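Long-range contact in DUF2235 domain-containing protein (Pseudomonas aeruginosa, PDB 4O5P), which acts as a type VI secretion phospholipase effector, Tle1, that probably hydrolyses membrane phospholipids through an alpha/beta-hydrolase-like catalytic domain: residues Asp37-Phe41 with His225-Arg230. Residues are numbered along the deposited sequence; the frame is centred on the assembly and turned at random.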
ATOM      1  N   ASP A  37       6.324  -2.131 -31.907  1.00 30.61           N
ATOM      2  CA  ASP A  37       7.318  -3.186 -32.096  1.00 32.85           C
ATOM      3  C   ASP A  37       7.194  -3.874 -33.461  1.00 35.17           C
ATOM      4  O   ASP A  37       8.192  -4.029 -34.185  1.00 35.78           O
ATOM      5  CB  ASP A  37       7.203  -4.222 -30.976  1.00 29.93           C
ATOM      6  CG  ASP A  37       7.870  -3.764 -29.692  1.00 30.96           C
ATOM      7  OD1 ASP A  37       9.028  -3.294 -29.759  1.00 25.26           O
ATOM      8  OD2 ASP A  37       7.240  -3.872 -28.619  1.00 22.98           O
ATOM      9  N   GLU A  38       5.969  -4.284 -33.796  1.00 35.21           N
ATOM     10  CA  GLU A  38       5.668  -4.903 -35.087  1.00 36.69           C
ATOM     11  C   GLU A  38       6.033  -3.980 -36.239  1.00 41.02           C
ATOM     12  O   GLU A  38       6.558  -4.431 -37.242  1.00 37.76           O
ATOM     13  CB  GLU A  38       4.189  -5.269 -35.191  1.00 33.96           C
ATOM     14  CG  GLU A  38       3.740  -6.346 -34.219  1.00 39.83           C
ATOM     15  CD  GLU A  38       2.277  -6.710 -34.401  1.00 47.84           C
ATOM     16  OE1 GLU A  38       1.829  -6.803 -35.566  1.00 52.96           O
ATOM     17  OE2 GLU A  38       1.577  -6.902 -33.380  1.00 46.71           O
ATOM     18  N   ARG A  39       5.747  -2.689 -36.092  1.00 38.43           N
ATOM     19  CA  ARG A  39       6.097  -1.711 -37.119  1.00 39.74           C
ATOM     20  C   ARG A  39       7.593  -1.659 -37.367  1.00 46.55           C
ATOM     21  O   ARG A  39       8.037  -1.768 -38.512  1.00 44.18           O
ATOM     22  CB  ARG A  39       5.642  -0.324 -36.709  1.00 40.65           C
ATOM     23  CG  ARG A  39       4.301   0.050 -37.228  1.00 39.70           C
ATOM     24  CD  ARG A  39       4.119   1.546 -37.128  1.00 44.31           C
ATOM     25  NE  ARG A  39       2.720   1.832 -36.890  1.00 45.24           N
ATOM     26  CZ  ARG A  39       2.182   1.884 -35.680  1.00 47.67           C
ATOM     27  NH1 ARG A  39       2.936   1.702 -34.597  1.00 41.58           N
ATOM     28  NH2 ARG A  39       0.892   2.130 -35.557  1.00 49.28           N
ATOM     29  N   VAL A  40       8.363  -1.467 -36.295  1.00 41.64           N
ATOM     30  CA  VAL A  40       9.819  -1.462 -36.409  1.00 43.00           C
ATOM     31  C   VAL A  40      10.309  -2.727 -37.104  1.00 49.09           C
ATOM     32  O   VAL A  40      11.111  -2.668 -38.045  1.00 53.44           O
ATOM     33  CB  VAL A  40      10.500  -1.389 -35.041  1.00 44.29           C
ATOM     34  CG1 VAL A  40      12.013  -1.421 -35.210  1.00 50.34           C
ATOM     35  CG2 VAL A  40      10.073  -0.141 -34.308  1.00 43.62           C
ATOM     36  N   PHE A  41       9.802  -3.871 -36.654  1.00 45.44           N
ATOM     37  CA  PHE A  41      10.268  -5.154 -37.161  1.00 47.93           C
ATOM     38  C   PHE A  41       9.876  -5.412 -38.619  1.00 50.29           C
ATOM     39  O   PHE A  41      10.602  -6.079 -39.354  1.00 48.32           O
ATOM     40  CB  PHE A  41       9.757  -6.292 -36.276  1.00 43.79           C
ATOM     41  CG  PHE A  41      10.207  -7.642 -36.727  1.00 43.84           C
ATOM     42  CD1 PHE A  41      11.490  -8.086 -36.442  1.00 44.30           C
ATOM     43  CD2 PHE A  41       9.358  -8.465 -37.453  1.00 40.65           C
ATOM     44  CE1 PHE A  41      11.914  -9.332 -36.860  1.00 44.90           C
ATOM     45  CE2 PHE A  41       9.776  -9.709 -37.877  1.00 42.69           C
ATOM     46  CZ  PHE A  41      11.056 -10.144 -37.583  1.00 44.10           C
ATOM     47  N   HIS A 225       7.204 -14.191 -35.007  1.00 24.58           N
ATOM     48  CA  HIS A 225       8.444 -13.756 -34.367  1.00 31.53           C
ATOM     49  C   HIS A 225       8.117 -12.977 -33.086  1.00 31.07           C
ATOM     50  O   HIS A 225       7.505 -11.915 -33.153  1.00 29.37           O
ATOM     51  CB  HIS A 225       9.271 -12.854 -35.294  1.00 28.97           C
ATOM     52  CG  HIS A 225       9.987 -13.586 -36.387  1.00 39.86           C
ATOM     53  ND1 HIS A 225       9.463 -14.696 -37.016  1.00 39.29           N
ATOM     54  CD2 HIS A 225      11.178 -13.346 -36.985  1.00 45.11           C
ATOM     55  CE1 HIS A 225      10.303 -15.112 -37.949  1.00 37.45           C
ATOM     56  NE2 HIS A 225      11.352 -14.309 -37.950  1.00 44.96           N
ATOM     57  N   ILE A 226       8.535 -13.502 -31.932  1.00 30.62           N
ATOM     58  CA  ILE A 226       8.317 -12.828 -30.654  1.00 27.92           C
ATOM     59  C   ILE A 226       9.293 -11.676 -30.480  1.00 25.84           C
ATOM     60  O   ILE A 226      10.504 -11.883 -30.461  1.00 24.80           O
ATOM     61  CB  ILE A 226       8.432 -13.808 -29.469  1.00 31.49           C
ATOM     62  CG1 ILE A 226       7.511 -15.005 -29.681  1.00 30.91           C
ATOM     63  CG2 ILE A 226       8.089 -13.113 -28.167  1.00 27.42           C
ATOM     64  CD1 ILE A 226       6.092 -14.622 -30.024  1.00 28.29           C
ATOM     65  N   LEU A 227       8.762 -10.463 -30.328  1.00 26.55           N
ATOM     66  CA  LEU A 227       9.574  -9.259 -30.440  1.00 24.95           C
ATOM     67  C   LEU A 227      10.028  -8.638 -29.127  1.00 24.94           C
ATOM     68  O   LEU A 227      11.191  -8.244 -28.993  1.00 25.48           O
ATOM     69  CB  LEU A 227       8.823  -8.202 -31.240  1.00 26.39           C
ATOM     70  CG  LEU A 227       8.671  -8.490 -32.727  1.00 28.58           C
ATOM     71  CD1 LEU A 227       7.885  -7.387 -33.393  1.00 32.85           C
ATOM     72  CD2 LEU A 227      10.047  -8.632 -33.357  1.00 29.84           C
ATOM     73  N   ALA A 228       9.107  -8.500 -28.177  1.00 21.35           N
ATOM     74  CA  ALA A 228       9.422  -7.774 -26.950  1.00 21.08           C
ATOM     75  C   ALA A 228       8.415  -8.059 -25.866  1.00 20.81           C
ATOM     76  O   ALA A 228       7.395  -8.724 -26.091  1.00 19.61           O
ATOM     77  CB  ALA A 228       9.475  -6.254 -27.206  1.00 21.09           C
HETATM   78  N   MSE A 229       8.716  -7.522 -24.690  1.00 18.70           N
HETATM   79  CA  MSE A 229       7.815  -7.588 -23.565  1.00 19.26           C
HETATM   80  C   MSE A 229       7.596  -6.202 -23.011  1.00 16.86           C
HETATM   81  O   MSE A 229       8.542  -5.525 -22.627  1.00 16.39           O
HETATM   82  CB  MSE A 229       8.380  -8.506 -22.500  1.00 16.74           C
HETATM   83  CG  MSE A 229       8.257  -9.931 -22.953  1.00 19.87           C
HETATM   84 SE   MSE A 229       8.666 -11.278 -21.709  0.56 31.40          SE
HETATM   85  CE  MSE A 229       7.932 -10.532 -20.021  1.00 15.20           C
ATOM     86  N   ARG A 230       6.329  -5.802 -22.975  1.00 18.28           N
ATOM     87  CA  ARG A 230       5.939  -4.451 -22.615  1.00 17.79           C
ATOM     88  C   ARG A 230       4.964  -4.538 -21.452  1.00 18.14           C
ATOM     89  O   ARG A 230       3.939  -5.221 -21.555  1.00 14.88           O
ATOM     90  CB  ARG A 230       5.278  -3.785 -23.815  1.00 19.63           C
ATOM     91  CG  ARG A 230       6.120  -3.840 -25.083  1.00 19.64           C
ATOM     92  CD  ARG A 230       7.407  -3.086 -24.891  1.00 23.72           C
ATOM     93  NE  ARG A 230       8.291  -3.135 -26.058  1.00 22.54           N
ATOM     94  CZ  ARG A 230       9.580  -2.807 -26.017  1.00 23.11           C
ATOM     95  NH1 ARG A 230      10.130  -2.402 -24.875  1.00 21.33           N
ATOM     96  NH2 ARG A 230      10.320  -2.873 -27.113  1.00 27.77           N
TER
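A two-pronged salt bridge fixes the short helix 36-43 to strand 225-236 at the surface, the centre of the contact about 33 Å from the centre of the chain. D37 lies across the side of the R230 guanidinium, near its plane: R230 NE donates to D37 OD2 at 2.9 Å and R230 NH2 to D37 OD1 at 3.0 Å, both nearly linear, so each carboxylate oxygen accepts its own N-H. The third guanidinium nitrogen, R230 NH1, is satisfied by S273 on the adjacent strand 270-280. Beside the carboxylate, A228 CB makes a van der Waals contact with D37 OD2 at 3.6 Å. D37 O accepts from F41 N (3.0 Å) within the helix, while L227 CD1 rests 3.5 Å from that same D37 O. Toward H225 the contact turns apolar. L227 packs against the turn D37-F41 and puts CD2 over one face of the F41 ring, 3.4 Å from F41 CD1; beyond it, F41 CZ meets H225 CD2 at 3.3 Å, the two rings lying obliquely with planes at 49°. Strand 225-236 pairs in parallel with strands 62-71 and 270-280, its main chain bonding within the sheet, L227 with K63 and A228 with I65; to the helix it offers side chains, and meets both side chains and backbone atoms. M229 points away from 37-41 and touches L153 of helix 139-162. The same strand runs on to a probable nucleophile elbow, the strand-to-helix turn of alpha/beta hydrolases. Both D37 carboxylate oxygens and all three R230 guanidinium nitrogens have partners, so the charges neutralise each other beside a small apolar patch.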